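Local coordinates for cell wall surface anchor family protein (Streptococcus agalactiae, PDB 3PHS), which serves as a minor pilin of the bacterial surface and, through an IgG-like domain, mediates adhesion to lung epithelial cells, at residues V119-S122 with E123-I127; V143-G147 with D148-P152. All coordinates share one frame; numbering follows the deposited sequence.

Contact 1 of 2, residues V119-S122 with E123-I127; sequences VDLS and EDKVI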
loop_
_atom_site.group_PDB
_atom_site.type_symbol
_atom_site.label_atom_id
_atom_site.label_comp_id
_atom_site.label_asym_id
_atom_site.label_seq_id
_atom_site.Cartn_x
_atom_site.Cartn_y
_atom_site.Cartn_z
ATOM N N VAL A 119 11.620 17.987 5.880
ATOM C CA VAL A 119 12.339 19.057 5.151
ATOM C C VAL A 119 12.816 20.093 6.186
ATOM O O VAL A 119 12.011 20.638 6.934
ATOM C CB VAL A 119 11.454 19.813 4.126
ATOM C CG1 VAL A 119 12.348 20.658 3.185
ATOM C CG2 VAL A 119 10.550 18.873 3.316
ATOM N N ASP A 120 14.121 20.358 6.202
ATOM C CA ASP A 120 14.706 21.420 7.009
ATOM C C ASP A 120 14.634 22.693 6.140
ATOM O O ASP A 120 15.585 23.018 5.399
ATOM C CB ASP A 120 16.149 21.014 7.328
ATOM C CG ASP A 120 16.874 21.965 8.266
ATOM O OD1 ASP A 120 16.309 22.967 8.747
ATOM O OD2 ASP A 120 18.070 21.683 8.510
ATOM N N LEU A 121 13.486 23.379 6.196
ATOM C CA LEU A 121 13.191 24.493 5.284
ATOM C C LEU A 121 13.785 25.815 5.781
ATOM O O LEU A 121 13.098 26.661 6.377
ATOM C CB LEU A 121 11.684 24.613 4.984
ATOM C CG LEU A 121 11.357 25.488 3.767
ATOM C CD1 LEU A 121 11.725 24.752 2.451
ATOM C CD2 LEU A 121 9.852 25.897 3.836
ATOM N N SER A 122 15.089 25.944 5.544
ATOM C CA SER A 122 15.871 27.125 5.878
ATOM C C SER A 122 16.243 27.966 4.643
ATOM O O SER A 122 16.885 29.029 4.771
ATOM C CB SER A 122 17.168 26.642 6.525
ATOM O OG SER A 122 17.891 25.834 5.612
ATOM N N GLU A 123 15.842 27.481 3.468
ATOM C CA GLU A 123 16.129 28.051 2.151
ATOM C C GLU A 123 15.133 27.404 1.181
ATOM O O GLU A 123 14.467 26.434 1.557
ATOM C CB GLU A 123 17.563 27.697 1.717
ATOM C CG GLU A 123 17.890 26.179 1.767
ATOM C CD GLU A 123 19.297 25.845 1.286
ATOM O OE1 GLU A 123 20.143 26.758 1.258
ATOM O OE2 GLU A 123 19.551 24.671 0.933
ATOM N N ASP A 124 15.036 27.914 -0.053
ATOM C CA ASP A 124 14.205 27.239 -1.072
ATOM C C ASP A 124 14.697 25.809 -1.288
ATOM O O ASP A 124 15.917 25.557 -1.324
ATOM C CB ASP A 124 14.246 27.980 -2.400
ATOM C CG ASP A 124 13.701 29.387 -2.306
ATOM O OD1 ASP A 124 14.049 30.177 -3.194
ATOM O OD2 ASP A 124 12.920 29.696 -1.387
ATOM N N LYS A 125 13.756 24.881 -1.461
ATOM C CA LYS A 125 14.098 23.459 -1.576
ATOM C C LYS A 125 13.365 22.806 -2.726
ATOM O O LYS A 125 12.189 23.104 -2.969
ATOM C CB LYS A 125 13.719 22.712 -0.283
ATOM C CG LYS A 125 14.574 23.026 0.964
ATOM C CD LYS A 125 15.935 22.356 0.878
ATOM C CE LYS A 125 16.727 22.503 2.195
ATOM N NZ LYS A 125 18.170 22.231 1.916
ATOM N N VAL A 126 14.058 21.879 -3.395
ATOM C CA VAL A 126 13.438 20.994 -4.389
ATOM C C VAL A 126 13.684 19.550 -3.911
ATOM O O VAL A 126 14.819 19.146 -3.674
ATOM C CB VAL A 126 13.989 21.236 -5.802
ATOM C CG1 VAL A 126 13.356 20.257 -6.818
ATOM C CG2 VAL A 126 13.746 22.696 -6.241
ATOM N N ILE A 127 12.615 18.785 -3.742
ATOM C CA ILE A 127 12.760 17.457 -3.149
ATOM C C ILE A 127 12.061 16.417 -4.016
ATOM O O ILE A 127 11.018 16.701 -4.618
ATOM C CB ILE A 127 12.230 17.380 -1.689
ATOM C CG1 ILE A 127 10.764 17.669 -1.640
ATOM C CG2 ILE A 127 13.021 18.316 -0.686
ATOM C CD1 ILE A 127 10.081 16.701 -0.769
#
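The ammonium NZ of Lys125 is gripped by two carboxylates, that of Glu123, two residues earlier, and that of Glu33. NZ lies 3.0 Å from Glu123 OE2 in a hydrogen-bonded salt bridge, approaching the oxygen from its anti side and tilted 22° from the carboxylate plane. The extended chain of Glu123 leads its carboxylate away from the turn to the lysine tip. Asp120 OD2, 6.6 Å from Lys125 NZ, is too distant for a bond but may add to the negative field.

Closer to its backbone, the lysine chain carries the contact. A bend at chi2 (-75°) folds it back over the turn, and Lys125 CE comes to 3.4 Å from Asp120 O. That carbonyl also accepts the Ser122 N-H, with Ser122 N 3.0 Å from Asp120 O, closing an inverse gamma turn centred on Leu121; a second such turn is centred on Asp120. These tight bends end the strand 109-121, the edge of one antiparallel sheet, and lead the chain across to 125-127, which pairs in parallel with strand 13-21 of another sheet. Strand segments 119-121 and 125-127 run 167° to each other with axes 9.1 Å apart, much too far for strand pairing, so side chains span the gap. Lys125 CG meets Leu121 CD1 at 3.6 Å and Val119 CG1 at 3.9 Å, the side chains passing one another in opposite directions. Leu121 CD1 also lies 3.3 Å from Glu123 O. Ser122 OG is near Glu123 N without bonding it, and that buried N-H has no partner in the model.

Contact 2 of 2, residues V143-G147 with D148-P152; sequences VGVDG and DTKKP
Val143-Gly147 and Asp148-Pro152 are the two arms of a beta hairpin closed by a type II' turn from Asp146 to Thr149, within a region of prealbumin-like fold.

Backbone hydrogen bonds define the register. In the Gly144-Lys151 pair, Gly144 N reaches Lys151 O at 2.7 Å and Lys151 N returns to Gly144 O at 3.0 Å. Nearer the turn, Asp146 N meets Thr149 O at 2.9 Å almost linearly (177° at the hydrogen). The return bond, Thr149 N to Asp146 O, is 3.1 Å long and less regular, its donor standing 49° above the carbonyl plane. The non-hydrogen-bonded pairs add CA-H contacts: Lys150 CA faces Gly144 O, and Val145 CA faces Thr149 O. Gly147 takes the first inner position of the turn with a positive phi of 53°, a conformation that glycine adopts readily.

Side-chain packing is slight. Val145 and Lys150 project from one face side by side, with Val145 CG2 3.9 Å from Lys150 CG. Beyond CG the lysine extends away from the hairpin to a salt bridge with Glu237 on strand 231-240, the parallel neighbour of strand 135-146. Val143 and Pro152 also form a pair, but their side chains diverge; Val143 CB instead packs against the Lys151 carbonyl.

Water-mediated bonding ties the turn together. Thr149 keeps OG1 anti to its carbonyl carbon, beside its own N, while Asp148 carries CG between its N and carbonyl carbon; both polar ends thereby reach one water. This water accepts from Thr149 OG1 at 2.9 Å and donates both its protons, one to Asp146 O and the other to Asp148 OD1, each at 2.7 Å.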
loop_
_atom_site.group_PDB
_atom_site.type_symbol
_atom_site.label_atom_id
_atom_site.label_comp_id
_atom_site.label_asym_id
_atom_site.label_seq_id
_atom_site.Cartn_x
_atom_site.Cartn_y
_atom_site.Cartn_z
ATOM N N VAL A 143 -7.325 -24.922 -2.081
ATOM C CA VAL A 143 -7.688 -26.339 -2.123
ATOM C C VAL A 143 -8.630 -26.740 -0.976
ATOM O O VAL A 143 -8.660 -26.105 0.091
ATOM C CB VAL A 143 -6.438 -27.248 -2.144
ATOM C CG1 VAL A 143 -5.635 -27.046 -3.447
ATOM C CG2 VAL A 143 -5.579 -27.018 -0.898
ATOM N N GLY A 144 -9.395 -27.802 -1.216
ATOM C CA GLY A 144 -10.175 -28.453 -0.174
ATOM C C GLY A 144 -9.477 -29.755 0.178
ATOM O O GLY A 144 -8.959 -30.443 -0.707
ATOM N N VAL A 145 -9.453 -30.076 1.471
ATOM C CA VAL A 145 -8.698 -31.225 1.990
ATOM C C VAL A 145 -9.656 -32.266 2.598
ATOM O O VAL A 145 -10.427 -31.947 3.485
ATOM C CB VAL A 145 -7.645 -30.774 3.033
ATOM C CG1 VAL A 145 -6.819 -31.973 3.554
ATOM C CG2 VAL A 145 -6.699 -29.702 2.438
ATOM N N ASP A 146 -9.585 -33.499 2.093
ATOM C CA ASP A 146 -10.359 -34.638 2.595
ATOM C C ASP A 146 -9.367 -35.795 2.841
ATOM O O ASP A 146 -8.899 -36.436 1.898
ATOM C CB ASP A 146 -11.412 -35.038 1.556
ATOM C CG ASP A 146 -12.399 -36.092 2.076
ATOM O OD1 ASP A 146 -12.526 -36.262 3.293
ATOM O OD2 ASP A 146 -13.065 -36.738 1.243
ATOM N N GLY A 147 -9.063 -36.052 4.113
ATOM C CA GLY A 147 -7.953 -36.936 4.471
ATOM C C GLY A 147 -6.661 -36.486 3.786
ATOM O O GLY A 147 -6.264 -35.323 3.893
ATOM N N ASP A 148 -6.034 -37.398 3.051
ATOM C CA ASP A 148 -4.752 -37.136 2.386
ATOM C C ASP A 148 -4.917 -36.610 0.951
ATOM O O ASP A 148 -3.956 -36.575 0.187
ATOM C CB ASP A 148 -3.874 -38.418 2.394
ATOM C CG ASP A 148 -4.411 -39.530 1.472
ATOM O OD1 ASP A 148 -5.570 -39.466 1.013
ATOM O OD2 ASP A 148 -3.651 -40.481 1.211
ATOM N N THR A 149 -6.140 -36.252 0.563
ATOM C CA THR A 149 -6.395 -35.764 -0.782
ATOM C C THR A 149 -6.819 -34.297 -0.843
ATOM O O THR A 149 -7.710 -33.865 -0.127
ATOM C CB THR A 149 -7.451 -36.631 -1.514
ATOM O OG1 THR A 149 -7.046 -38.008 -1.460
ATOM C CG2 THR A 149 -7.560 -36.224 -2.961
ATOM N N LYS A 150 -6.176 -33.552 -1.733
ATOM C CA LYS A 150 -6.453 -32.130 -1.902
ATOM C C LYS A 150 -6.937 -31.871 -3.326
ATOM O O LYS A 150 -6.398 -32.443 -4.277
ATOM C CB LYS A 150 -5.202 -31.320 -1.571
ATOM C CG LYS A 150 -4.634 -31.693 -0.199
ATOM C CD LYS A 150 -3.267 -31.148 0.062
ATOM C CE LYS A 150 -2.767 -31.673 1.385
ATOM N NZ LYS A 150 -1.685 -30.834 1.942
ATOM N N LYS A 151 -7.979 -31.059 -3.472
ATOM C CA LYS A 151 -8.479 -30.697 -4.799
ATOM C C LYS A 151 -8.825 -29.206 -4.829
ATOM O O LYS A 151 -9.231 -28.649 -3.812
ATOM C CB LYS A 151 -9.713 -31.529 -5.160
ATOM C CG LYS A 151 -10.887 -31.308 -4.219
ATOM C CD LYS A 151 -12.171 -31.990 -4.697
ATOM C CE LYS A 151 -13.343 -31.552 -3.827
ATOM N NZ LYS A 151 -14.612 -32.268 -4.155
ATOM N N PRO A 152 -8.681 -28.564 -6.002
ATOM C CA PRO A 152 -9.064 -27.153 -6.140
ATOM C C PRO A 152 -10.502 -26.882 -5.697
ATOM O O PRO A 152 -11.412 -27.693 -5.934
ATOM C CB PRO A 152 -8.927 -26.903 -7.650
ATOM C CG PRO A 152 -7.949 -27.919 -8.115
ATOM C CD PRO A 152 -8.247 -29.135 -7.292
HETATM O O HOH W 1 -8.209 -38.874 1.023
#

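In the fold
From the N terminus, strand 13-21 is laid down first; much later the chain leaves strand 109-121 and contact 1 closes the short loop that takes it to strand 125-127, alongside that first strand. Contact 1 thus links two sheets of the N-terminal half. The chain then passes into strand 135-146, at whose far end contact 2 closes a hairpin with strand 149-152 within a single sheet of the C-terminal half. The two closures stand in series, neither nesting nor crossing. The centres of contact 1 and contact 2 are about 60 Å apart, and the nearest atoms of contact 1 and contact 2 about 45 Å. They lie on opposite sides of the chain's centre, consistent with an elongated molecule.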